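Local coordinates for protein CCMAN5 (Cellulosimicrobium cellulans, PDB 2XSG) that hydrolyses alpha-mannosides as a family GH92 mannosidase, and enables mannose-6-phosphate modification of lysosomal enzymes produced in yeast, at residues F16-D26 / L650-N661; T44-Y52 / N66-G75. All coordinates share one frame; numbering follows the deposited sequence.

Contact 1 (F16-D26 / L650-N661)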
ATOM      1  N   PHE A  16      -8.854  -7.099  10.633  1.00  4.42           N
ATOM      2  CA  PHE A  16      -8.435  -6.350  11.814  1.00  3.87           C
ATOM      3  C   PHE A  16      -6.934  -6.370  12.027  1.00  3.73           C
ATOM      4  O   PHE A  16      -6.405  -5.601  12.824  1.00  3.72           O
ATOM      5  CB  PHE A  16      -9.169  -6.837  13.056  1.00  4.25           C
ATOM      6  CG  PHE A  16     -10.627  -6.504  13.042  1.00  3.53           C
ATOM      7  CD1 PHE A  16     -11.054  -5.188  13.210  1.00  2.87           C
ATOM      8  CD2 PHE A  16     -11.565  -7.505  12.864  1.00  3.05           C
ATOM      9  CE1 PHE A  16     -12.408  -4.869  13.189  1.00  2.74           C
ATOM     10  CE2 PHE A  16     -12.925  -7.203  12.840  1.00  4.04           C
ATOM     11  CZ  PHE A  16     -13.348  -5.885  13.008  1.00  2.99           C
ATOM     12  N   VAL A  17      -6.247  -7.227  11.284  1.00  3.79           N
ATOM     13  CA  VAL A  17      -4.799  -7.277  11.355  1.00  3.47           C
ATOM     14  C   VAL A  17      -4.234  -5.928  10.941  1.00  3.36           C
ATOM     15  O   VAL A  17      -4.544  -5.422   9.859  1.00  3.03           O
ATOM     16  CB  VAL A  17      -4.227  -8.414  10.496  1.00  3.68           C
ATOM     17  CG1 VAL A  17      -2.702  -8.209  10.252  1.00  2.68           C
ATOM     18  CG2 VAL A  17      -4.521  -9.756  11.187  1.00  3.92           C
ATOM     19  N   GLY A  18      -3.420  -5.352  11.819  1.00  2.73           N
ATOM     20  CA  GLY A  18      -2.795  -4.058  11.549  1.00  3.67           C
ATOM     21  C   GLY A  18      -3.637  -2.823  11.897  1.00  3.45           C
ATOM     22  O   GLY A  18      -3.238  -1.704  11.572  1.00  4.00           O
ATOM     23  N   THR A  19      -4.778  -3.019  12.560  1.00  3.40           N
ATOM     24  CA  THR A  19      -5.707  -1.912  12.888  1.00  3.13           C
ATOM     25  C   THR A  19      -5.541  -1.334  14.308  1.00  3.44           C
ATOM     26  O   THR A  19      -6.298  -0.441  14.713  1.00  2.74           O
ATOM     27  CB  THR A  19      -7.178  -2.322  12.687  1.00  3.26           C
ATOM     28  OG1 THR A  19      -7.517  -3.364  13.619  1.00  3.13           O
ATOM     29  CG2 THR A  19      -7.434  -2.802  11.223  1.00  2.52           C
ATOM     30  N   GLU A  20      -4.571  -1.844  15.062  1.00  3.40           N
ATOM     31  CA  GLU A  20      -4.277  -1.282  16.396  1.00  4.27           C
ATOM     32  C   GLU A  20      -3.197  -0.208  16.318  1.00  4.55           C
ATOM     33  O   GLU A  20      -2.163  -0.410  15.680  1.00  4.88           O
ATOM     34  CB  GLU A  20      -3.866  -2.367  17.398  1.00  3.82           C
ATOM     35  CG  GLU A  20      -3.643  -1.821  18.838  1.00  5.44           C
ATOM     36  CD  GLU A  20      -3.831  -2.874  19.920  1.00  6.72           C
ATOM     37  OE1 GLU A  20      -4.466  -3.906  19.642  1.00  8.12           O
ATOM     38  OE2 GLU A  20      -3.367  -2.661  21.063  1.00 10.32           O
ATOM     39  N   GLY A  21      -3.468   0.935  16.940  1.00  4.76           N
ATOM     40  CA  GLY A  21      -2.443   1.936  17.260  1.00  5.40           C
ATOM     41  C   GLY A  21      -1.523   2.233  16.104  1.00  5.33           C
ATOM     42  O   GLY A  21      -1.988   2.459  15.010  1.00  5.96           O
ATOM     43  N   ASP A  22      -0.217   2.201  16.358  1.00  5.29           N
ATOM     44  CA  ASP A  22       0.799   2.472  15.342  1.00  5.27           C
ATOM     45  C   ASP A  22       1.453   1.166  14.861  1.00  4.65           C
ATOM     46  O   ASP A  22       2.673   1.098  14.718  1.00  4.46           O
ATOM     47  CB  ASP A  22       1.863   3.450  15.893  1.00  5.69           C
ATOM     48  CG  ASP A  22       2.699   4.107  14.784  1.00  8.87           C
ATOM     49  OD1 ASP A  22       2.294   4.074  13.594  1.00 12.06           O
ATOM     50  OD2 ASP A  22       3.764   4.671  15.095  1.00 12.89           O
ATOM     51  N   PHE A  23       0.635   0.141  14.606  1.00  4.25           N
ATOM     52  CA  PHE A  23       1.138  -1.193  14.222  1.00  4.39           C
ATOM     53  C   PHE A  23       0.695  -1.588  12.800  1.00  3.90           C
ATOM     54  O   PHE A  23       0.264  -2.719  12.549  1.00  3.24           O
ATOM     55  CB  PHE A  23       0.751  -2.272  15.257  1.00  4.52           C
ATOM     56  CG  PHE A  23       1.305  -2.026  16.648  1.00  5.21           C
ATOM     57  CD1 PHE A  23       2.517  -2.598  17.042  1.00  4.67           C
ATOM     58  CD2 PHE A  23       0.607  -1.234  17.563  1.00  5.14           C
ATOM     59  CE1 PHE A  23       3.042  -2.382  18.340  1.00  5.43           C
ATOM     60  CE2 PHE A  23       1.109  -0.998  18.852  1.00  5.72           C
ATOM     61  CZ  PHE A  23       2.337  -1.580  19.246  1.00  5.80           C
ATOM     62  N   GLY A  24       0.795  -0.642  11.868  1.00  3.38           N
ATOM     63  CA  GLY A  24       0.460  -0.934  10.480  1.00  3.08           C
ATOM     64  C   GLY A  24      -0.344   0.143   9.772  1.00  2.79           C
ATOM     65  O   GLY A  24      -0.176   0.339   8.575  1.00  2.55           O
ATOM     66  N   ASN A  25      -1.209   0.834  10.516  1.00  2.32           N
ATOM     67  CA  ASN A  25      -2.100   1.867   9.974  1.00  2.47           C
ATOM     68  C   ASN A  25      -3.026   1.380   8.865  1.00  2.41           C
ATOM     69  O   ASN A  25      -3.284   2.094   7.912  1.00  2.24           O
ATOM     70  CB  ASN A  25      -1.340   3.147   9.606  1.00  2.34           C
ATOM     71  CG  ASN A  25      -0.994   3.977  10.844  1.00  4.37           C
ATOM     72  OD1 ASN A  25      -1.888   4.419  11.571  1.00  3.15           O
ATOM     73  ND2 ASN A  25       0.302   4.193  11.084  1.00  2.62           N
ATOM     74  N   ASP A  26      -3.505   0.144   9.004  1.00  3.08           N
ATOM     75  CA  ASP A  26      -4.514  -0.404   8.107  1.00  3.20           C
ATOM     76  C   ASP A  26      -5.917  -0.278   8.695  1.00  3.49           C
ATOM     77  O   ASP A  26      -6.092   0.049   9.880  1.00  3.32           O
ATOM     78  CB  ASP A  26      -4.195  -1.864   7.782  1.00  3.76           C
ATOM     79  CG  ASP A  26      -3.124  -1.995   6.723  1.00  3.73           C
ATOM     80  OD1 ASP A  26      -3.107  -1.175   5.749  1.00  5.69           O
ATOM     81  OD2 ASP A  26      -2.296  -2.909   6.865  1.00  2.99           O
ATOM     82  N   LEU A 650      -0.572 -12.242  13.163  1.00  6.89           N
ATOM     83  CA  LEU A 650      -2.006 -12.275  12.921  1.00  6.76           C
ATOM     84  C   LEU A 650      -2.677 -11.705  14.172  1.00  7.34           C
ATOM     85  O   LEU A 650      -3.220 -12.439  15.007  1.00  7.61           O
ATOM     86  CB  LEU A 650      -2.529 -13.684  12.590  1.00  6.65           C
ATOM     87  CG  LEU A 650      -3.930 -13.706  11.952  1.00  5.92           C
ATOM     88  CD1 LEU A 650      -3.902 -13.258  10.486  1.00  5.75           C
ATOM     89  CD2 LEU A 650      -4.567 -15.088  12.067  1.00  7.03           C
ATOM     90  N   ASP A 651      -2.616 -10.380  14.278  1.00  6.73           N
ATOM     91  CA  ASP A 651      -3.073  -9.633  15.425  1.00  6.42           C
ATOM     92  C   ASP A 651      -3.430  -8.239  14.951  1.00  6.73           C
ATOM     93  O   ASP A 651      -2.889  -7.766  13.937  1.00  6.44           O
ATOM     94  CB  ASP A 651      -1.928  -9.502  16.442  1.00  6.94           C
ATOM     95  CG  ASP A 651      -2.410  -9.058  17.799  1.00  6.89           C
ATOM     96  OD1 ASP A 651      -3.039  -9.885  18.488  1.00  7.13           O
ATOM     97  OD2 ASP A 651      -2.199  -7.884  18.164  1.00  6.26           O
ATOM     98  N   PRO A 652      -4.334  -7.550  15.684  1.00  6.60           N
ATOM     99  CA  PRO A 652      -4.517  -6.122  15.418  1.00  5.92           C
ATOM    100  C   PRO A 652      -3.184  -5.343  15.448  1.00  5.76           C
ATOM    101  O   PRO A 652      -2.983  -4.407  14.647  1.00  5.01           O
ATOM    102  CB  PRO A 652      -5.459  -5.681  16.545  1.00  6.36           C
ATOM    103  CG  PRO A 652      -6.300  -6.898  16.800  1.00  6.75           C
ATOM    104  CD  PRO A 652      -5.375  -8.089  16.583  1.00  5.79           C
ATOM    105  N   ARG A 653      -2.272  -5.734  16.338  1.00  4.88           N
ATOM    106  CA  ARG A 653      -0.920  -5.218  16.283  1.00  4.60           C
ATOM    107  C   ARG A 653      -0.192  -6.047  15.215  1.00  4.73           C
ATOM    108  O   ARG A 653       0.536  -6.991  15.537  1.00  4.53           O
ATOM    109  CB  ARG A 653      -0.226  -5.335  17.653  1.00  5.74           C
ATOM    110  CG  ARG A 653      -0.909  -4.587  18.801  1.00  6.05           C
ATOM    111  CD  ARG A 653      -0.030  -4.646  20.080  1.00  8.10           C
ATOM    112  NE  ARG A 653      -0.499  -3.693  21.088  1.00 10.93           N
ATOM    113  CZ  ARG A 653       0.258  -3.190  22.066  1.00 11.84           C
ATOM    114  NH1 ARG A 653       1.532  -3.535  22.176  1.00  9.59           N
ATOM    115  NH2 ARG A 653      -0.264  -2.336  22.940  1.00 12.35           N
ATOM    116  N   GLY A 654      -0.423  -5.708  13.944  1.00  4.40           N
ATOM    117  CA  GLY A 654      -0.069  -6.581  12.813  1.00  4.89           C
ATOM    118  C   GLY A 654       1.373  -6.505  12.337  1.00  5.57           C
ATOM    119  O   GLY A 654       1.951  -7.529  11.940  1.00  6.41           O
ATOM    120  N   MET A 655       1.951  -5.300  12.366  1.00  5.05           N
ATOM    121  CA  MET A 655       3.345  -5.105  12.012  1.00  4.93           C
ATOM    122  C   MET A 655       4.085  -4.610  13.239  1.00  4.40           C
ATOM    123  O   MET A 655       3.474  -4.315  14.270  1.00  3.74           O
ATOM    124  CB  MET A 655       3.481  -4.027  10.917  1.00  5.25           C
ATOM    125  CG  MET A 655       2.425  -4.040   9.836  1.00  7.97           C
ATOM    126  SD  MET A 655       2.736  -5.369   8.711  1.00 13.73           S
ATOM    127  CE  MET A 655       1.589  -4.958   7.402  1.00 12.68           C
ATOM    128  N   LEU A 656       5.397  -4.445  13.092  1.00  3.43           N
ATOM    129  CA  LEU A 656       6.199  -3.753  14.095  1.00  3.04           C
ATOM    130  C   LEU A 656       5.601  -2.374  14.388  1.00  2.93           C
ATOM    131  O   LEU A 656       4.965  -1.784  13.509  1.00  3.07           O
ATOM    132  CB  LEU A 656       7.624  -3.582  13.589  1.00  2.47           C
ATOM    133  CG  LEU A 656       8.437  -4.877  13.407  1.00  2.81           C
ATOM    134  CD1 LEU A 656       9.732  -4.561  12.704  1.00  3.69           C
ATOM    135  CD2 LEU A 656       8.692  -5.557  14.746  1.00  3.85           C
ATOM    136  N   PRO A 657       5.818  -1.850  15.607  1.00  2.68           N
ATOM    137  CA  PRO A 657       5.416  -0.463  15.831  1.00  3.10           C
ATOM    138  C   PRO A 657       6.172   0.453  14.837  1.00  3.13           C
ATOM    139  O   PRO A 657       7.347   0.208  14.570  1.00  2.49           O
ATOM    140  CB  PRO A 657       5.866  -0.195  17.272  1.00  2.87           C
ATOM    141  CG  PRO A 657       6.950  -1.255  17.538  1.00  2.94           C
ATOM    142  CD  PRO A 657       6.498  -2.440  16.785  1.00  2.20           C
ATOM    143  N   THR A 658       5.483   1.486  14.334  1.00  3.04           N
ATOM    144  CA  THR A 658       5.941   2.419  13.275  1.00  3.53           C
ATOM    145  C   THR A 658       5.968   1.841  11.844  1.00  3.59           C
ATOM    146  O   THR A 658       6.184   2.580  10.869  1.00  3.76           O
ATOM    147  CB  THR A 658       7.354   3.010  13.507  1.00  3.32           C
ATOM    148  OG1 THR A 658       8.328   1.998  13.218  1.00  4.58           O
ATOM    149  CG2 THR A 658       7.546   3.582  14.913  1.00  3.04           C
ATOM    150  N   MET A 659       5.800   0.537  11.715  1.00  3.32           N
ATOM    151  CA  MET A 659       5.932  -0.113  10.417  1.00  3.65           C
ATOM    152  C   MET A 659       4.639   0.011   9.608  1.00  3.55           C
ATOM    153  O   MET A 659       3.783  -0.855   9.664  1.00  3.88           O
ATOM    154  CB  MET A 659       6.329  -1.577  10.613  1.00  4.06           C
ATOM    155  CG  MET A 659       6.419  -2.413   9.330  1.00  4.41           C
ATOM    156  SD  MET A 659       6.971  -4.066   9.776  1.00  4.89           S
ATOM    157  CE  MET A 659       6.796  -4.907   8.208  1.00  2.00           C
ATOM    158  N   ASP A 660       4.483   1.121   8.891  1.00  3.67           N
ATOM    159  CA  ASP A 660       3.271   1.359   8.109  1.00  3.95           C
ATOM    160  C   ASP A 660       3.275   0.408   6.930  1.00  3.66           C
ATOM    161  O   ASP A 660       4.334   0.103   6.400  1.00  3.81           O
ATOM    162  CB  ASP A 660       3.240   2.806   7.616  1.00  3.86           C
ATOM    163  CG  ASP A 660       3.099   3.802   8.747  1.00  6.34           C
ATOM    164  OD1 ASP A 660       2.509   3.429   9.787  1.00  7.36           O
ATOM    165  OD2 ASP A 660       3.594   4.947   8.613  1.00  9.02           O
ATOM    166  N   ASN A 661       2.105  -0.094   6.551  1.00  3.35           N
ATOM    167  CA  ASN A 661       2.001  -0.998   5.403  1.00  3.15           C
ATOM    168  C   ASN A 661       2.377  -0.259   4.094  1.00  3.52           C
ATOM    169  O   ASN A 661       2.942  -0.865   3.164  1.00  3.16           O
ATOM    170  CB  ASN A 661       0.574  -1.564   5.309  1.00  2.50           C
ATOM    171  CG  ASN A 661       0.506  -2.918   4.601  1.00  3.63           C
ATOM    172  OD1 ASN A 661       1.373  -3.266   3.777  1.00  2.21           O
ATOM    173  ND2 ASN A 661      -0.539  -3.694   4.917  1.00  3.07           N
TER
HETATM  174  O   HOH W   1       2.438   1.856  11.844  1.00  4.28           O
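Asp660 OD1 is gripped by two groups: Asn25 ND2 at 2.7 Å and a water whose oxygen lies 2.6 Å from it. The amide of Asn25 points its N-H at this oxygen from above the carboxylate plane, and the same water also reaches Asp22 OD1 and accepts from Gly24 N, so it bridges the two loops. The neighbouring Asp26–Asn661 pair is more regular: Asn661 ND2 donates to the syn lone pair of Asp26 OD2 over 2.7 Å, nearly straight at 174°.

At the outer end Arg653 serves two partners. Its NE donates to Glu20 OE2 at 3.0 Å, in the guanidinium plane but above the carboxylate, the two planes being nearly perpendicular; Glu20 gets there with CG anti to its backbone N (chi1 -176°) and an extended chain. The same arginine lies alongside Phe23, with CG over the ring face, 4.0 Å from its centroid (CH-pi), and the guanidinium tilted only 20° from the ring. Phe23 CE1 also meets Pro657 CB at 3.7 Å.

Backbone bonds tie the loops along their length, among them Glu20 N to Pro652 O (3.0 Å), Met655 N to Phe23 O (3.1 Å) and Asn661 N to Gly24 O. The approach is close enough that a CB on Gly654 would clash with Gly18 N.

The contact thus joins irregular loops of the GH92 N-terminal and catalytic regions, chiefly by backbone bonds, with Asp660 near the calcium ion. Val17 and Leu650 rest on helix 306-318, Met655, Met659 and Asn661 on Met666 of helix 665-675, and Leu656 and Pro657 on Phe639 of strand 638-646.

Contact 2 (T44-Y52 / N66-G75)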
ATOM      1  N   THR A  44     -13.194   6.785  18.582  1.00  7.03           N
ATOM      2  CA  THR A  44     -13.012   8.043  19.314  1.00  7.54           C
ATOM      3  C   THR A  44     -12.689   7.712  20.768  1.00  7.71           C
ATOM      4  O   THR A  44     -13.175   6.694  21.284  1.00  7.99           O
ATOM      5  CB  THR A  44     -14.278   8.934  19.197  1.00  7.97           C
ATOM      6  OG1 THR A  44     -14.129  10.096  20.015  1.00  8.55           O
ATOM      7  CG2 THR A  44     -15.550   8.164  19.603  1.00  6.60           C
ATOM      8  N   PRO A  45     -11.858   8.540  21.438  1.00  7.70           N
ATOM      9  CA  PRO A  45     -11.183   9.754  20.976  1.00  7.64           C
ATOM     10  C   PRO A  45      -9.905   9.477  20.184  1.00  7.08           C
ATOM     11  O   PRO A  45      -9.359  10.389  19.553  1.00  8.14           O
ATOM     12  CB  PRO A  45     -10.837  10.470  22.280  1.00  7.52           C
ATOM     13  CG  PRO A  45     -10.605   9.362  23.244  1.00  8.28           C
ATOM     14  CD  PRO A  45     -11.555   8.252  22.855  1.00  8.17           C
ATOM     15  N   GLY A  46      -9.416   8.247  20.235  1.00  6.69           N
ATOM     16  CA  GLY A  46      -8.194   7.864  19.510  1.00  5.22           C
ATOM     17  C   GLY A  46      -8.529   7.126  18.225  1.00  5.31           C
ATOM     18  O   GLY A  46      -9.618   6.573  18.073  1.00  4.60           O
ATOM     19  N   ARG A  47      -7.588   7.140  17.283  1.00  4.76           N
ATOM     20  CA  ARG A  47      -7.750   6.461  16.014  1.00  4.33           C
ATOM     21  C   ARG A  47      -6.362   6.111  15.506  1.00  3.87           C
ATOM     22  O   ARG A  47      -5.369   6.676  15.977  1.00  3.80           O
ATOM     23  CB  ARG A  47      -8.482   7.363  14.995  1.00  4.56           C
ATOM     24  CG  ARG A  47      -7.792   8.723  14.666  1.00  4.17           C
ATOM     25  CD  ARG A  47      -8.621   9.505  13.669  1.00  4.10           C
ATOM     26  NE  ARG A  47      -7.995  10.735  13.171  1.00  3.81           N
ATOM     27  CZ  ARG A  47      -7.132  10.817  12.151  1.00  2.00           C
ATOM     28  NH1 ARG A  47      -6.726   9.746  11.497  1.00  2.00           N
ATOM     29  NH2 ARG A  47      -6.670  11.993  11.789  1.00  2.00           N
ATOM     30  N   ASN A  48      -6.275   5.204  14.543  1.00  3.42           N
ATOM     31  CA  ASN A  48      -5.066   5.143  13.735  1.00  2.87           C
ATOM     32  C   ASN A  48      -5.178   6.120  12.542  1.00  2.94           C
ATOM     33  O   ASN A  48      -6.125   6.906  12.470  1.00  2.24           O
ATOM     34  CB  ASN A  48      -4.654   3.697  13.373  1.00  2.82           C
ATOM     35  CG  ASN A  48      -5.439   3.103  12.214  1.00  3.01           C
ATOM     36  OD1 ASN A  48      -6.322   3.724  11.632  1.00  2.40           O
ATOM     37  ND2 ASN A  48      -5.089   1.868  11.866  1.00  2.71           N
ATOM     38  N   ASN A  49      -4.210   6.120  11.638  1.00  2.68           N
ATOM     39  CA  ASN A  49      -4.242   7.080  10.527  1.00  3.59           C
ATOM     40  C   ASN A  49      -5.483   6.920   9.650  1.00  3.59           C
ATOM     41  O   ASN A  49      -5.943   7.889   9.045  1.00  4.21           O
ATOM     42  CB  ASN A  49      -2.961   7.006   9.679  1.00  2.88           C
ATOM     43  CG  ASN A  49      -1.729   7.411  10.458  1.00  4.94           C
ATOM     44  OD1 ASN A  49      -0.592   7.151  10.035  1.00  6.46           O
ATOM     45  ND2 ASN A  49      -1.942   8.030  11.611  1.00  2.95           N
ATOM     46  N   THR A  50      -6.045   5.715   9.610  1.00  3.24           N
ATOM     47  CA  THR A  50      -7.240   5.485   8.788  1.00  2.96           C
ATOM     48  C   THR A  50      -8.515   5.970   9.449  1.00  3.02           C
ATOM     49  O   THR A  50      -9.512   6.187   8.761  1.00  3.49           O
ATOM     50  CB  THR A  50      -7.425   4.021   8.381  1.00  3.03           C
ATOM     51  OG1 THR A  50      -7.978   3.260   9.470  1.00  3.18           O
ATOM     52  CG2 THR A  50      -6.094   3.422   7.882  1.00  2.00           C
ATOM     53  N   GLY A  51      -8.485   6.118  10.771  1.00  2.34           N
ATOM     54  CA  GLY A  51      -9.667   6.544  11.510  1.00  2.16           C
ATOM     55  C   GLY A  51     -10.185   5.497  12.473  1.00  2.38           C
ATOM     56  O   GLY A  51     -11.161   5.750  13.173  1.00  2.47           O
ATOM     57  N   TYR A  52      -9.534   4.328  12.527  1.00  2.25           N
ATOM     58  CA  TYR A  52      -9.927   3.257  13.470  1.00  2.75           C
ATOM     59  C   TYR A  52      -8.729   2.703  14.234  1.00  2.86           C
ATOM     60  O   TYR A  52      -7.785   2.169  13.637  1.00  3.11           O
ATOM     61  CB  TYR A  52     -10.627   2.125  12.695  1.00  2.71           C
ATOM     62  CG  TYR A  52     -11.029   0.905  13.500  1.00  3.15           C
ATOM     63  CD1 TYR A  52     -10.089  -0.079  13.855  1.00  4.89           C
ATOM     64  CD2 TYR A  52     -12.354   0.710  13.872  1.00  4.17           C
ATOM     65  CE1 TYR A  52     -10.457  -1.198  14.584  1.00  3.93           C
ATOM     66  CE2 TYR A  52     -12.747  -0.415  14.578  1.00  4.94           C
ATOM     67  CZ  TYR A  52     -11.797  -1.370  14.937  1.00  5.86           C
ATOM     68  OH  TYR A  52     -12.207  -2.480  15.651  1.00  3.21           O
ATOM     69  N   ASN A  66     -10.520   6.834   1.933  1.00  2.45           N
ATOM     70  CA  ASN A  66      -9.371   6.511   2.751  1.00  2.86           C
ATOM     71  C   ASN A  66      -8.136   6.123   1.951  1.00  3.05           C
ATOM     72  O   ASN A  66      -8.195   6.009   0.717  1.00  2.77           O
ATOM     73  CB  ASN A  66      -9.739   5.386   3.720  1.00  2.85           C
ATOM     74  CG  ASN A  66      -9.336   5.706   5.138  1.00  2.31           C
ATOM     75  OD1 ASN A  66      -8.192   6.105   5.393  1.00  2.00           O
ATOM     76  ND2 ASN A  66     -10.275   5.547   6.074  1.00  2.00           N
ATOM     77  N   LEU A  67      -7.039   5.925   2.684  1.00  3.19           N
ATOM     78  CA  LEU A  67      -5.769   5.460   2.141  1.00  3.42           C
ATOM     79  C   LEU A  67      -5.221   4.387   3.067  1.00  3.40           C
ATOM     80  O   LEU A  67      -5.199   4.561   4.286  1.00  4.34           O
ATOM     81  CB  LEU A  67      -4.757   6.609   2.073  1.00  2.94           C
ATOM     82  CG  LEU A  67      -5.040   7.761   1.118  1.00  3.22           C
ATOM     83  CD1 LEU A  67      -3.938   8.816   1.218  1.00  2.82           C
ATOM     84  CD2 LEU A  67      -5.193   7.250  -0.313  1.00  3.25           C
ATOM     85  N   ASP A  68      -4.736   3.293   2.496  1.00  2.94           N
ATOM     86  CA  ASP A  68      -4.290   2.173   3.326  1.00  2.88           C
ATOM     87  C   ASP A  68      -2.846   2.306   3.734  1.00  2.92           C
ATOM     88  O   ASP A  68      -1.970   2.487   2.888  1.00  2.94           O
ATOM     89  CB  ASP A  68      -4.493   0.847   2.603  1.00  2.03           C
ATOM     90  CG  ASP A  68      -5.899   0.681   2.106  1.00  2.86           C
ATOM     91  OD1 ASP A  68      -6.249   1.405   1.151  1.00  5.76           O
ATOM     92  OD2 ASP A  68      -6.653  -0.161   2.653  1.00  2.15           O
ATOM     93  N   GLY A  69      -2.612   2.239   5.038  1.00  3.13           N
ATOM     94  CA  GLY A  69      -1.272   2.124   5.588  1.00  3.16           C
ATOM     95  C   GLY A  69      -0.350   3.308   5.422  1.00  3.37           C
ATOM     96  O   GLY A  69       0.866   3.147   5.474  1.00  3.76           O
ATOM     97  N   VAL A  70      -0.903   4.503   5.243  1.00  2.82           N
ATOM     98  CA  VAL A  70      -0.065   5.691   5.042  1.00  2.95           C
ATOM     99  C   VAL A  70       0.283   6.357   6.380  1.00  3.15           C
ATOM    100  O   VAL A  70      -0.311   6.022   7.410  1.00  3.06           O
ATOM    101  CB  VAL A  70      -0.692   6.686   4.052  1.00  2.55           C
ATOM    102  CG1 VAL A  70      -0.896   6.008   2.698  1.00  2.08           C
ATOM    103  CG2 VAL A  70      -2.002   7.231   4.583  1.00  2.01           C
ATOM    104  N   GLY A  71       1.243   7.283   6.354  1.00  3.52           N
ATOM    105  CA  GLY A  71       1.736   7.946   7.573  1.00  4.24           C
ATOM    106  C   GLY A  71       1.028   9.273   7.826  1.00  4.86           C
ATOM    107  O   GLY A  71      -0.135   9.437   7.433  1.00  4.83           O
ATOM    108  N   GLY A  72       1.731  10.222   8.454  1.00  4.62           N
ATOM    109  CA  GLY A  72       1.120  11.497   8.864  1.00  5.07           C
ATOM    110  C   GLY A  72      -0.054  11.234   9.805  1.00  5.33           C
ATOM    111  O   GLY A  72       0.067  10.453  10.772  1.00  5.53           O
ATOM    112  N   SER A  73      -1.189  11.880   9.539  1.00  5.22           N
ATOM    113  CA  SER A  73      -2.411  11.592  10.287  1.00  5.30           C
ATOM    114  C   SER A  73      -3.421  10.871   9.389  1.00  4.83           C
ATOM    115  O   SER A  73      -4.619  10.862   9.657  1.00  4.62           O
ATOM    116  CB  SER A  73      -2.987  12.883  10.919  1.00  5.29           C
ATOM    117  OG  SER A  73      -3.344  13.838   9.928  1.00  7.74           O
ATOM    118  N   GLY A  74      -2.919  10.273   8.309  1.00  4.77           N
ATOM    119  CA  GLY A  74      -3.763   9.563   7.347  1.00  4.44           C
ATOM    120  C   GLY A  74      -4.430  10.481   6.340  1.00  4.81           C
ATOM    121  O   GLY A  74      -4.580  11.674   6.586  1.00  4.37           O
ATOM    122  N   GLY A  75      -4.831   9.907   5.208  1.00  4.65           N
ATOM    123  CA  GLY A  75      -5.542  10.626   4.159  1.00  4.03           C
ATOM    124  C   GLY A  75      -6.980  10.188   3.984  1.00  3.83           C
ATOM    125  O   GLY A  75      -7.426   9.189   4.574  1.00  3.45           O
TER
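Arg47 lays the edge of its guanidinium against the backbone of Ser73, and NH1 and NH2 both grip Ser73 O, at 3.0 Å and 3.2 Å. The carbonyl oxygen lies 6° from the guanidinium plane, and NH2 approaches it on a lone pair. The chain starts from the position between backbone N and carbonyl carbon (chi1 59°), then runs extended to NE. NH1 also donates to Asn48 O, and NH2 to Asn167 O, which Ser73 OG shares. A leucine here removes the arginine donors to Ser73 O, Asn48 O and Asn167 O, and the 71-74 turn would probably be left freer to shift against the 48-51 turn.

Asn49 packs its CB against Gly74 N (3.5 Å), while its carbonyl O takes a CA-H...O contact from Gly74 CA; a CB on Gly74 would clash with that oxygen. Farther along, Asn66 ND2 donates in plane to a lone pair of Thr50 O over 2.9 Å, at 174°. Asn48 OD1 accepts from Thr50 N, an Asx turn, and also from Thr50 OG1.

With side-chain donors meeting backbone carbonyls and little apolar packing, the contact implies two turns fixed by directed hydrogen bonds, one of them glycine-rich.

The centres of contacts 1 and 2 lie about 11 Å apart, and the two touch directly. Asn25 OD1 and Asn49 N are 2.9 Å apart, as are Asp26 O and Asn48 ND2, both probable hydrogen bonds, so 16-26 is braced by 44-52. Elsewhere Gly69 O packs against Asp660 CB at 3.2 Å, and Gly69 shares a backbone hydrogen bond with Asp662, a calcium ligand alongside Asn588 and Glu589. The nearest side-chain atom of Asp660 is about 5 Å from the calcium ion and about 5 Å from a bound molecule probably from the crystallisation liquor, to which Gly71 N donates. Both contacts therefore border what is probably the active-site pocket, where the N-terminal and catalytic domains meet.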